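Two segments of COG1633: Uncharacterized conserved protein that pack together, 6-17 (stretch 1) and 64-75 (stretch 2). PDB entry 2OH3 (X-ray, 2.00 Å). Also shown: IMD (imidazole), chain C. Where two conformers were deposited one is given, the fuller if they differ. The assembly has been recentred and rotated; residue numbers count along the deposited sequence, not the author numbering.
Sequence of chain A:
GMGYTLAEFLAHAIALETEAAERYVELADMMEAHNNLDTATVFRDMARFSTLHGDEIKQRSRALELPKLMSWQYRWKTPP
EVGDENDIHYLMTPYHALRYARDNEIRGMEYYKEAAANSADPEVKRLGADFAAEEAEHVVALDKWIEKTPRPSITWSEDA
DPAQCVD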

# COMPACT_ATOMS: atom_id res chain seq x y z
N LEU A 6 24.61 -0.01 -3.57
CA LEU A 6 24.39 0.73 -2.35
C LEU A 6 23.28 1.78 -2.50
O LEU A 6 22.53 2.02 -1.57
CB LEU A 6 25.69 1.40 -1.86
CG LEU A 6 25.59 2.11 -0.49
CD1 LEU A 6 25.21 1.18 0.65
CD2 LEU A 6 26.95 2.80 -0.20
N ALA A 7 23.18 2.42 -3.66
CA ALA A 7 22.09 3.40 -3.92
C ALA A 7 20.73 2.74 -3.84
O ALA A 7 19.80 3.28 -3.22
CB ALA A 7 22.25 4.04 -5.28
N GLU A 8 20.64 1.59 -4.50
CA GLU A 8 19.45 0.77 -4.49
C GLU A 8 19.12 0.30 -3.09
O GLU A 8 17.96 0.37 -2.69
CB GLU A 8 19.59 -0.43 -5.42
CG GLU A 8 19.56 -0.05 -6.87
CD GLU A 8 19.90 -1.22 -7.79
OE1 GLU A 8 20.67 -2.12 -7.41
OE2 GLU A 8 19.36 -1.23 -8.91
N PHE A 9 20.13 -0.16 -2.34
CA PHE A 9 19.92 -0.61 -0.96
C PHE A 9 19.40 0.52 -0.05
O PHE A 9 18.41 0.35 0.66
CB PHE A 9 21.19 -1.23 -0.38
CG PHE A 9 21.04 -1.72 1.05
CD1 PHE A 9 20.53 -2.97 1.32
CD2 PHE A 9 21.43 -0.92 2.11
CE1 PHE A 9 20.40 -3.41 2.61
CE2 PHE A 9 21.28 -1.35 3.40
CZ PHE A 9 20.80 -2.59 3.65
N LEU A 10 20.06 1.68 -0.11
CA LEU A 10 19.65 2.81 0.70
C LEU A 10 18.24 3.29 0.31
O LEU A 10 17.47 3.65 1.19
CB LEU A 10 20.67 3.94 0.59
CG LEU A 10 22.05 3.56 1.19
CD1 LEU A 10 22.99 4.73 1.00
CD2 LEU A 10 21.94 3.15 2.67
N ALA A 11 17.88 3.23 -0.96
CA ALA A 11 16.52 3.56 -1.41
C ALA A 11 15.52 2.61 -0.81
O ALA A 11 14.44 3.04 -0.36
CB ALA A 11 16.41 3.57 -2.95
N HIS A 12 15.86 1.33 -0.78
CA HIS A 12 15.00 0.35 -0.15
C HIS A 12 14.86 0.63 1.35
O HIS A 12 13.76 0.75 1.90
CB HIS A 12 15.51 -1.07 -0.37
CG HIS A 12 15.01 -1.71 -1.62
ND1 HIS A 12 15.58 -1.49 -2.87
CD2 HIS A 12 14.00 -2.59 -1.82
CE1 HIS A 12 14.93 -2.20 -3.78
NE2 HIS A 12 13.97 -2.87 -3.17
N ALA A 13 15.98 0.78 2.02
CA ALA A 13 15.95 1.04 3.43
C ALA A 13 15.14 2.27 3.82
O ALA A 13 14.36 2.22 4.78
CB ALA A 13 17.39 1.12 3.97
N ILE A 14 15.29 3.39 3.10
CA ILE A 14 14.53 4.59 3.41
C ILE A 14 13.03 4.34 3.22
O ILE A 14 12.19 4.79 3.99
CB ILE A 14 14.93 5.77 2.51
CG1 ILE A 14 16.31 6.25 2.89
CG2 ILE A 14 13.99 6.94 2.69
CD1 ILE A 14 16.87 7.30 1.93
N ALA A 15 12.71 3.67 2.14
CA ALA A 15 11.32 3.46 1.81
C ALA A 15 10.69 2.55 2.83
O ALA A 15 9.54 2.78 3.23
CB ALA A 15 11.18 2.92 0.40
N LEU A 16 11.42 1.53 3.25
CA LEU A 16 10.93 0.57 4.25
C LEU A 16 10.64 1.27 5.56
O LEU A 16 9.65 0.96 6.21
CB LEU A 16 11.91 -0.59 4.50
CG LEU A 16 11.98 -1.66 3.39
CD1 LEU A 16 13.19 -2.62 3.54
CD2 LEU A 16 10.67 -2.48 3.26
N GLU A 17 11.49 2.22 5.94
CA GLU A 17 11.35 3.00 7.16
C GLU A 17 10.28 4.08 7.11
O GLU A 17 9.54 4.25 8.06
CB GLU A 17 12.69 3.65 7.53
CG GLU A 17 13.72 2.63 8.04
CD GLU A 17 13.20 1.86 9.27
OE1 GLU A 17 12.18 2.32 9.83
OE2 GLU A 17 13.77 0.80 9.66
N LEU A 64 24.38 9.95 -2.53
CA LEU A 64 24.02 9.22 -3.72
C LEU A 64 22.73 9.67 -4.39
O LEU A 64 21.81 10.13 -3.74
CB LEU A 64 23.95 7.74 -3.38
CG LEU A 64 25.23 7.09 -2.81
CD1 LEU A 64 24.96 5.64 -2.39
CD2 LEU A 64 26.37 7.12 -3.79
N GLU A 65 22.68 9.50 -5.70
CA GLU A 65 21.44 9.66 -6.44
C GLU A 65 20.65 8.37 -6.24
O GLU A 65 21.11 7.29 -6.66
CB GLU A 65 21.73 9.89 -7.91
CG GLU A 65 20.59 10.53 -8.64
CD GLU A 65 20.70 10.36 -10.13
OE1 GLU A 65 21.84 10.33 -10.66
OE2 GLU A 65 19.62 10.24 -10.77
N LEU A 66 19.50 8.45 -5.59
CA LEU A 66 18.74 7.24 -5.28
C LEU A 66 17.72 6.94 -6.37
O LEU A 66 17.13 7.86 -6.92
CB LEU A 66 18.03 7.39 -3.93
CG LEU A 66 18.84 7.54 -2.64
CD1 LEU A 66 17.93 7.44 -1.43
CD2 LEU A 66 19.96 6.52 -2.50
N PRO A 67 17.49 5.64 -6.69
CA PRO A 67 16.42 5.34 -7.63
C PRO A 67 15.08 5.46 -6.94
O PRO A 67 14.96 5.21 -5.73
CB PRO A 67 16.71 3.90 -8.06
CG PRO A 67 17.47 3.29 -6.94
CD PRO A 67 18.19 4.43 -6.23
N LYS A 68 14.09 5.89 -7.70
CA LYS A 68 12.70 5.87 -7.28
C LYS A 68 12.24 4.41 -7.39
O LYS A 68 12.40 3.78 -8.43
CB LYS A 68 11.85 6.79 -8.18
CG LYS A 68 10.34 6.79 -7.88
CD LYS A 68 9.58 7.76 -8.79
N LEU A 69 11.71 3.88 -6.29
CA LEU A 69 11.22 2.51 -6.20
C LEU A 69 9.73 2.45 -6.48
O LEU A 69 9.01 3.43 -6.29
CB LEU A 69 11.41 1.99 -4.78
CG LEU A 69 12.82 1.96 -4.23
CD1 LEU A 69 12.77 1.21 -2.92
CD2 LEU A 69 13.76 1.29 -5.21
N MSE A 70 9.27 1.28 -6.90
CA MSE A 70 7.85 1.03 -7.10
C MSE A 70 7.22 0.63 -5.77
O MSE A 70 7.87 -0.01 -4.95
CB MSE A 70 7.65 -0.09 -8.12
CG MSE A 70 8.30 0.18 -9.48
SE MSE A 70 7.52 1.64 -10.45
CE MSE A 70 8.52 3.09 -9.87
N SER A 71 5.97 1.03 -5.55
CA SER A 71 5.26 0.79 -4.31
C SER A 71 5.36 -0.64 -3.79
O SER A 71 5.50 -0.84 -2.59
CB SER A 71 3.79 1.19 -4.45
OG SER A 71 3.20 0.59 -5.59
N TRP A 72 5.28 -1.64 -4.68
CA TRP A 72 5.30 -3.04 -4.24
C TRP A 72 6.67 -3.43 -3.71
O TRP A 72 6.77 -4.39 -2.97
CB TRP A 72 4.81 -4.04 -5.31
CG TRP A 72 5.41 -3.80 -6.63
CD1 TRP A 72 6.59 -4.30 -7.12
CD2 TRP A 72 4.89 -2.95 -7.62
NE1 TRP A 72 6.82 -3.80 -8.39
CE2 TRP A 72 5.78 -2.96 -8.70
CE3 TRP A 72 3.75 -2.16 -7.69
CZ2 TRP A 72 5.55 -2.22 -9.84
CZ3 TRP A 72 3.52 -1.43 -8.81
CH2 TRP A 72 4.40 -1.46 -9.86
N GLN A 73 7.72 -2.66 -4.00
CA GLN A 73 9.03 -2.95 -3.44
C GLN A 73 9.18 -2.64 -1.96
O GLN A 73 10.18 -3.02 -1.35
CB GLN A 73 10.14 -2.22 -4.21
CG GLN A 73 10.10 -2.48 -5.70
CD GLN A 73 11.27 -1.88 -6.44
OE1 GLN A 73 11.14 -0.85 -7.06
NE2 GLN A 73 12.41 -2.55 -6.39
N TYR A 74 8.25 -1.89 -1.37
CA TYR A 74 8.48 -1.47 0.02
C TYR A 74 7.21 -1.41 0.87
O TYR A 74 7.33 -1.47 2.07
CB TYR A 74 9.26 -0.12 0.07
CG TYR A 74 8.46 1.01 -0.55
CD1 TYR A 74 7.46 1.65 0.18
CD2 TYR A 74 8.64 1.39 -1.89
CE1 TYR A 74 6.69 2.62 -0.37
CE2 TYR A 74 7.85 2.42 -2.45
CZ TYR A 74 6.89 3.01 -1.66
OH TYR A 74 6.07 3.99 -2.11
N ARG A 75 6.03 -1.28 0.27
CA ARG A 75 4.79 -1.22 1.07
C ARG A 75 4.56 -2.50 1.89
O ARG A 75 4.79 -3.61 1.43
CB ARG A 75 3.58 -0.99 0.19
CG ARG A 75 3.38 0.42 -0.24
CD ARG A 75 2.11 0.53 -1.00
NE ARG A 75 1.74 1.93 -1.21
CZ ARG A 75 0.59 2.32 -1.71
NH1 ARG A 75 -0.26 1.44 -2.16
NH2 ARG A 75 0.34 3.61 -1.85
N1 IMD C . 10.93 -1.60 12.47
C2 IMD C . 11.71 -1.00 11.57
N3 IMD C . 11.33 0.33 11.52
C4 IMD C . 10.33 0.53 12.38
C5 IMD C . 10.08 -0.67 12.99
O HOH W 1 12.66 -4.86 -4.39

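Not one direct hydrogen bond joins these two stretches, although together they bury 672 Å² of surface; a single water is the polar link between them. The pair illustrates a general principle: an extended segment can be held along a helix almost entirely by apolar packing, provided that the helix offers a face of small side chains. Residues 6-17 are helical throughout, each amide from Leu10 onward bonding to the carbonyl four residues earlier, so these amides and the carbonyls they bond to are paired within the helix.

The face in question is a row of alanines. Ala7, Ala11 and Ala15, spaced one helical turn apart, all direct CA-to-CB toward the second stretch. With nothing beyond CB, they allow the opposing chain to come close: the CA atoms of Ala7 and Leu66 are 5.3 Å apart. Ala11 shows the benefit best. Its CB lies 3.5 Å from the backbone O of Pro67 and 3.8 Å from CD of the same proline, while CG of Leu69 is 4.1 Å from that CB. A methyl group here meets backbone and side chain alike.

The second stretch supplies the bulk. Leu64, at one end, places its CD1 4.1 Å from CG of Leu6 and 4.0 Å from CD1 of Leu10. Leu66 starts out sideways at its CA-to-CB bond, yet the end of its side chain comes nearer the helix, with chi1 in m and chi2 in t. Its CD2 packs 3.3 Å from the backbone O of Ala7, and its CD1 reaches 3.5 Å from CD1 of Ile14, whose own side chain also begins sideways and ends nearer. The branched leucine thus spans two turns of the helix. Pro67 adds a compact ring, with its CG 3.9 Å from CG of Glu8, where only the aliphatic part of the glutamate is needed for contact.

Further along, Leu69 sets its CD1 over one face of the His12 ring, 3.9 Å from the ring centroid and 11° off the normal, a CH-pi contact. The imidazole is steadied within its own helix by a hydrogen bond from His12 ND1 to Glu8 O, at 3.0 Å. That leaves its other nitrogen free to meet the water, with His12 NE2 2.7 Å from the water O. The same water O accepts a hydrogen bond from Gln73 NE2 at 3.1 Å, bridging the stretches. At its other terminal atom Gln73 serves its own segment: Met70 N, of a selenomethionine, donates to Gln73 OE1 at 2.8 Å, tying the side chain back to the turn.

Tyr74 closes the contact. Ala15 CB sits over one face of its ring, 3.5 Å from Tyr74 CG, a fit of small methyl against flat aromatic surface. Beside it, CD2 of Leu16 lies 3.7 Å from the backbone O of Tyr74 and 4.2 Å from its CB.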